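Local coordinates for protein leucine--tRNA ligase (Agrobacterium radiobacter, PDB 5AH5) that probably attaches leucine to tRNA(Leu) at the expense of ATP, as a class I aminoacyl-tRNA synthetase, at residues S278-Y282 against K299-F303; G459-S463 against D483-M487. One frame throughout, in Å; residues are numbered along the deposited sequence.

Contact 1. Residues S278-Y282 against K299-F303; sequences SVKDY and KSGIF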
ATOM      1  N   SER B 278     -17.832  26.530 -38.679  1.00113.34           N
ATOM      2  CA  SER B 278     -18.408  26.133 -37.391  1.00116.99           C
ATOM      3  C   SER B 278     -17.859  24.803 -36.834  1.00113.58           C
ATOM      4  O   SER B 278     -18.153  24.471 -35.688  1.00119.78           O
ATOM      5  CB  SER B 278     -19.950  26.140 -37.440  1.00114.34           C
ATOM      6  OG  SER B 278     -20.452  25.486 -38.585  1.00102.42           O
ATOM      7  N   VAL B 279     -17.076  24.055 -37.616  1.00106.14           N
ATOM      8  CA  VAL B 279     -16.350  22.872 -37.095  1.00108.51           C
ATOM      9  C   VAL B 279     -15.288  23.256 -36.025  1.00105.96           C
ATOM     10  O   VAL B 279     -15.437  22.933 -34.831  1.00 96.31           O
ATOM     11  CB  VAL B 279     -15.720  22.054 -38.259  1.00105.72           C
ATOM     12  CG1 VAL B 279     -14.708  21.027 -37.760  1.00101.63           C
ATOM     13  CG2 VAL B 279     -16.818  21.366 -39.058  1.00104.68           C
ATOM     14  N   LYS B 280     -14.247  23.969 -36.455  1.00 98.33           N
ATOM     15  CA  LYS B 280     -13.151  24.370 -35.569  1.00 96.89           C
ATOM     16  C   LYS B 280     -13.607  25.307 -34.464  1.00100.50           C
ATOM     17  O   LYS B 280     -12.912  25.453 -33.474  1.00105.95           O
ATOM     18  CB  LYS B 280     -12.025  25.048 -36.348  1.00100.57           C
ATOM     19  CG  LYS B 280     -11.466  24.216 -37.500  1.00107.75           C
ATOM     20  CD  LYS B 280      -9.952  24.340 -37.652  1.00108.31           C
ATOM     21  CE  LYS B 280      -9.212  23.750 -36.455  1.00110.39           C
ATOM     22  NZ  LYS B 280      -7.923  23.122 -36.852  1.00111.32           N
ATOM     23  N   ASP B 281     -14.747  25.969 -34.653  1.00101.96           N
ATOM     24  CA  ASP B 281     -15.381  26.774 -33.597  1.00104.21           C
ATOM     25  C   ASP B 281     -16.104  25.895 -32.567  1.00102.63           C
ATOM     26  O   ASP B 281     -15.991  26.128 -31.365  1.00108.01           O
ATOM     27  CB  ASP B 281     -16.367  27.804 -34.193  1.00103.55           C
ATOM     28  CG  ASP B 281     -15.675  29.062 -34.726  1.00100.50           C
ATOM     29  OD1 ASP B 281     -14.436  29.053 -34.938  1.00 94.12           O
ATOM     30  OD2 ASP B 281     -16.395  30.067 -34.929  1.00 93.95           O
ATOM     31  N   TYR B 282     -16.858  24.906 -33.042  1.00 94.01           N
ATOM     32  CA  TYR B 282     -17.566  23.975 -32.162  1.00 86.94           C
ATOM     33  C   TYR B 282     -16.597  23.122 -31.337  1.00 88.54           C
ATOM     34  O   TYR B 282     -16.769  22.980 -30.115  1.00 75.73           O
ATOM     35  CB  TYR B 282     -18.466  23.038 -32.970  1.00 84.77           C
ATOM     36  CG  TYR B 282     -19.025  21.908 -32.147  1.00 81.72           C
ATOM     37  CD1 TYR B 282     -20.068  22.133 -31.249  1.00 80.63           C
ATOM     38  CD2 TYR B 282     -18.493  20.617 -32.237  1.00 76.69           C
ATOM     39  CE1 TYR B 282     -20.581  21.097 -30.474  1.00 81.82           C
ATOM     40  CE2 TYR B 282     -18.998  19.584 -31.467  1.00 72.95           C
ATOM     41  CZ  TYR B 282     -20.034  19.819 -30.584  1.00 75.32           C
ATOM     42  OH  TYR B 282     -20.530  18.767 -29.838  1.00 67.09           O
ATOM     43  N   LYS B 299     -26.444  17.528 -24.301  1.00 76.12           N
ATOM     44  CA  LYS B 299     -25.721  16.953 -25.447  1.00 86.80           C
ATOM     45  C   LYS B 299     -25.798  17.874 -26.673  1.00 87.90           C
ATOM     46  O   LYS B 299     -26.828  18.499 -26.928  1.00 89.59           O
ATOM     47  CB  LYS B 299     -26.257  15.570 -25.793  1.00 94.84           C
ATOM     48  CG  LYS B 299     -26.212  14.618 -24.611  1.00104.48           C
ATOM     49  CD  LYS B 299     -26.872  13.287 -24.920  1.00109.51           C
ATOM     50  CE  LYS B 299     -27.367  12.638 -23.639  1.00107.44           C
ATOM     51  NZ  LYS B 299     -27.729  11.216 -23.869  1.00111.56           N
ATOM     52  N   SER B 300     -24.693  17.926 -27.420  1.00 88.71           N
ATOM     53  CA  SER B 300     -24.469  18.887 -28.505  1.00 84.14           C
ATOM     54  C   SER B 300     -23.695  18.208 -29.622  1.00 85.84           C
ATOM     55  O   SER B 300     -23.346  17.034 -29.515  1.00 91.27           O
ATOM     56  CB  SER B 300     -23.723  20.139 -27.995  1.00 85.64           C
ATOM     57  OG  SER B 300     -22.322  19.942 -27.846  1.00 83.90           O
ATOM     58  N   GLY B 301     -23.434  18.948 -30.694  1.00 92.47           N
ATOM     59  CA  GLY B 301     -22.852  18.374 -31.912  1.00 96.99           C
ATOM     60  C   GLY B 301     -22.917  19.270 -33.142  1.00 98.89           C
ATOM     61  O   GLY B 301     -23.620  20.284 -33.146  1.00 89.75           O
ATOM     62  N   ILE B 302     -22.173  18.882 -34.178  1.00100.61           N
ATOM     63  CA  ILE B 302     -22.144  19.595 -35.453  1.00 99.28           C
ATOM     64  C   ILE B 302     -22.010  18.603 -36.605  1.00106.19           C
ATOM     65  O   ILE B 302     -21.116  17.750 -36.591  1.00 97.57           O
ATOM     66  CB  ILE B 302     -21.000  20.641 -35.518  1.00103.92           C
ATOM     67  CG1 ILE B 302     -21.046  21.396 -36.846  1.00101.84           C
ATOM     68  CG2 ILE B 302     -19.619  20.011 -35.336  1.00106.11           C
ATOM     69  CD1 ILE B 302     -20.190  22.626 -36.860  1.00 99.91           C
ATOM     70  N   PHE B 303     -22.904  18.720 -37.593  1.00115.78           N
ATOM     71  CA  PHE B 303     -22.831  17.921 -38.824  1.00119.54           C
ATOM     72  C   PHE B 303     -21.544  18.307 -39.539  1.00112.62           C
ATOM     73  O   PHE B 303     -21.256  19.494 -39.699  1.00113.66           O
ATOM     74  CB  PHE B 303     -24.069  18.162 -39.716  1.00122.95           C
ATOM     75  CG  PHE B 303     -24.041  17.430 -41.042  1.00128.37           C
ATOM     76  CD1 PHE B 303     -23.751  16.064 -41.105  1.00134.28           C
ATOM     77  CD2 PHE B 303     -24.335  18.101 -42.231  1.00128.28           C
ATOM     78  CE1 PHE B 303     -23.731  15.392 -42.325  1.00135.48           C
ATOM     79  CE2 PHE B 303     -24.321  17.432 -43.449  1.00130.33           C
ATOM     80  CZ  PHE B 303     -24.019  16.076 -43.497  1.00130.05           C
TER
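Tyr282 lays one face of its ring over Gly301 and Ile302, covering Ile302 CB and Gly301 C. Ring atom Tyr282 CD2 comes within 3.4 Å of Ile302 CG2. At the tip of the ring, Tyr282 OH and Ser300 OG form a hydrogen bond of 2.9 Å in which either could be the donor. Ser300 OG lies at the ring edge, near its plane. Tyr282 OH is also 3.0 Å from Gly301 N, but the angle is too poor for a hydrogen bond. Gly301 offers only backbone to the ring face.

Ile302 is the main apolar residue on the strand side. Its CA-to-CB bond points toward the helix. With both chi angles trans, the side chain extends to the preceding turn, where Ile302 CD1 lies 3.0 Å from Ser278 O, a tight approach, and 4.2 Å from Val279 CG2. Ser278 O also accepts the helical bond from Tyr282 N at 3.0 Å. Ser278, Val279 and Tyr282 make the helix side of the contact, while Lys280 points away.

The axes of 278-282 and 301-303 run nearly antiparallel, at 165°, and approach to 9.1 Å. Beside it in the sheet, Ile302 is backbone hydrogen-bonded with Val321 of the neighbouring strand 315-322, and Val321 also touches Tyr282. Lys299 packs on a cytosine base of the bound tRNA. The contact is helix-on-sheet packing at the surface of the editing domain, with helix 277-287 lying against the mixed β-sheet.

Contact 2. Residues G459-S463 against D483-M487; sequences GSPLS and DPDTM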
ATOM      1  N   GLY B 459       6.563  30.066 -18.856  1.00 39.55           N
ATOM      2  CA  GLY B 459       6.906  28.651 -18.893  1.00 42.42           C
ATOM      3  C   GLY B 459       7.105  28.001 -17.534  1.00 37.72           C
ATOM      4  O   GLY B 459       6.625  28.482 -16.489  1.00 31.34           O
ATOM      5  N   SER B 460       7.854  26.914 -17.551  1.00 38.79           N
ATOM      6  CA  SER B 460       8.147  26.186 -16.302  1.00 42.86           C
ATOM      7  C   SER B 460       9.155  26.964 -15.466  1.00 35.78           C
ATOM      8  O   SER B 460       9.918  27.715 -16.015  1.00 38.84           O
ATOM      9  CB  SER B 460       8.767  24.832 -16.620  1.00 43.04           C
ATOM     10  OG  SER B 460      10.177  25.004 -16.804  1.00 37.41           O
ATOM     11  N   PRO B 461       9.230  26.701 -14.146  1.00 38.09           N
ATOM     12  CA  PRO B 461      10.187  27.439 -13.333  1.00 31.17           C
ATOM     13  C   PRO B 461      11.655  27.265 -13.791  1.00 39.25           C
ATOM     14  O   PRO B 461      12.427  28.241 -13.716  1.00 32.51           O
ATOM     15  CB  PRO B 461       9.966  26.885 -11.935  1.00 34.06           C
ATOM     16  CG  PRO B 461       8.552  26.403 -11.918  1.00 31.29           C
ATOM     17  CD  PRO B 461       8.210  26.006 -13.319  1.00 34.55           C
ATOM     18  N   LEU B 462      12.035  26.075 -14.268  1.00 30.94           N
ATOM     19  CA  LEU B 462      13.459  25.893 -14.646  1.00 30.98           C
ATOM     20  C   LEU B 462      13.771  26.622 -15.927  1.00 30.68           C
ATOM     21  O   LEU B 462      14.867  27.089 -16.082  1.00 24.65           O
ATOM     22  CB  LEU B 462      13.851  24.437 -14.798  1.00 28.99           C
ATOM     23  CG  LEU B 462      13.937  23.663 -13.481  1.00 31.19           C
ATOM     24  CD1 LEU B 462      13.951  22.157 -13.762  1.00 32.92           C
ATOM     25  CD2 LEU B 462      15.146  24.118 -12.708  1.00 28.23           C
ATOM     26  N   SER B 463      12.798  26.682 -16.848  1.00 32.03           N
ATOM     27  CA  SER B 463      12.934  27.386 -18.093  1.00 31.00           C
ATOM     28  C   SER B 463      13.310  28.872 -17.957  1.00 32.69           C
ATOM     29  O   SER B 463      13.769  29.435 -18.891  1.00 34.76           O
ATOM     30  CB  SER B 463      11.641  27.291 -18.938  1.00 31.54           C
ATOM     31  OG  SER B 463      10.750  28.281 -18.495  1.00 32.33           O
ATOM     32  N   ASP B 483      16.052  19.915 -20.764  1.00 31.39           N
ATOM     33  CA  ASP B 483      14.618  19.775 -20.606  1.00 27.92           C
ATOM     34  C   ASP B 483      14.179  20.693 -19.468  1.00 27.79           C
ATOM     35  O   ASP B 483      14.805  20.678 -18.428  1.00 27.85           O
ATOM     36  CB  ASP B 483      14.235  18.319 -20.309  1.00 32.30           C
ATOM     37  CG  ASP B 483      12.748  18.097 -20.464  1.00 31.92           C
ATOM     38  OD1 ASP B 483      11.961  18.550 -19.611  1.00 33.30           O
ATOM     39  OD2 ASP B 483      12.366  17.566 -21.516  1.00 33.73           O
ATOM     40  N   PRO B 484      13.139  21.533 -19.684  1.00 26.93           N
ATOM     41  CA  PRO B 484      12.714  22.453 -18.630  1.00 30.54           C
ATOM     42  C   PRO B 484      11.847  21.837 -17.480  1.00 30.68           C
ATOM     43  O   PRO B 484      11.498  22.573 -16.530  1.00 30.85           O
ATOM     44  CB  PRO B 484      11.895  23.478 -19.407  1.00 29.04           C
ATOM     45  CG  PRO B 484      11.252  22.673 -20.523  1.00 28.94           C
ATOM     46  CD  PRO B 484      12.272  21.637 -20.882  1.00 29.31           C
ATOM     47  N   ASP B 485      11.513  20.549 -17.578  1.00 29.33           N
ATOM     48  CA  ASP B 485      10.528  19.888 -16.666  1.00 31.00           C
ATOM     49  C   ASP B 485      11.199  18.881 -15.749  1.00 32.02           C
ATOM     50  O   ASP B 485      12.354  18.436 -16.021  1.00 26.46           O
ATOM     51  CB  ASP B 485       9.424  19.205 -17.466  1.00 30.78           C
ATOM     52  CG  ASP B 485       8.530  20.208 -18.206  1.00 33.63           C
ATOM     53  OD1 ASP B 485       8.569  21.407 -17.840  1.00 35.70           O
ATOM     54  OD2 ASP B 485       7.791  19.811 -19.129  1.00 35.12           O
ATOM     55  N   THR B 486      10.486  18.564 -14.654  1.00 28.21           N
ATOM     56  CA  THR B 486      10.953  17.642 -13.649  1.00 25.11           C
ATOM     57  C   THR B 486      10.076  16.386 -13.595  1.00 28.40           C
ATOM     58  O   THR B 486       8.960  16.333 -14.164  1.00 28.81           O
ATOM     59  CB  THR B 486      11.138  18.302 -12.306  1.00 25.18           C
ATOM     60  OG1 THR B 486       9.908  18.861 -11.812  1.00 26.19           O
ATOM     61  CG2 THR B 486      12.215  19.357 -12.386  1.00 28.90           C
ATOM     62  N   MET B 487      10.577  15.372 -12.927  1.00 25.75           N
ATOM     63  CA  MET B 487       9.826  14.138 -12.823  1.00 29.29           C
ATOM     64  C   MET B 487       8.786  14.225 -11.698  1.00 24.34           C
ATOM     65  O   MET B 487       9.036  14.695 -10.590  1.00 21.72           O
ATOM     66  CB  MET B 487      10.779  12.963 -12.595  1.00 31.92           C
ATOM     67  CG  MET B 487      11.777  12.764 -13.718  1.00 32.40           C
ATOM     68  SD  MET B 487      12.743  11.276 -13.492  1.00 30.59           S
ATOM     69  CE  MET B 487      14.299  11.638 -14.348  1.00 32.61           C
TER
HETATM   70  O   HOH W   1      10.525  23.346 -13.942  1.00 29.97           O
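The two segments meet where the backbone of 459-463 turns and that of 483-487 leads into strand 486-487. Residues 461-463 have helical angles without the regular bonds. The CA atoms come closest at Ser463 and Pro484, 5.0 Å apart. The loop before helix 466-469 is thereby fastened to the edge of the antiparallel sheet segment, in the part of the chain that also carries the zinc site.

Ser460 does most of the polar work. Ser460 OG donates to Pro484 O at 2.8 Å and accepts from Ser463 N at 3.1 Å, an ST motif. Ser463 OG in turn donates to Ser460 O at 2.7 Å, tightening the turn. A water accepts from Leu462 N at 3.1 Å and donates to Pro484 O at 2.9 Å, so it bridges the segments beside the direct bond.

The apolar part is small. Leu462 CD1 touches Thr486 CG2 at 3.6 Å, and Ser463 CB lies 3.9 Å from Pro484 CB. Leu462 also packs on Trp468 of helix 466-469, and Met469 of that helix touches Pro484.

Within 483-487, Asp483 OD1 accepts from Asp485 N at 2.9 Å in an Asx turn. Asp485 OD2 is hydrogen-bonded to Gln420 NE2, and Thr486 OG1 to Arg421 O.

Pro484 O thus receives both a serine hydroxyl and a water. It is the main polar link; the Leu462 and Pro484 side chains add apolar contact, and no salt bridge joins the segments.

From the N terminus the chain first builds part of the catalytic domain, including strand 32-37 of the parallel sheet. Contact 1 follows in the editing domain. It closes a loop of 16 residues from helix 277-287 back to strand 301-310, and so ties that helix to the mixed sheet. The chain then passes through helix 388-400 and strand 404-410 before contact 2, which closes a loop of 19 residues. This loop carries the zinc ligands Cys473 and Cys476. Its strands 470-472 and 479-482 already belong to the antiparallel sheet, which 486-487 continues. The two contacts are in series and neither nest nor cross. Contacts 1 and 2 have their centres about 35 Å apart and do not touch.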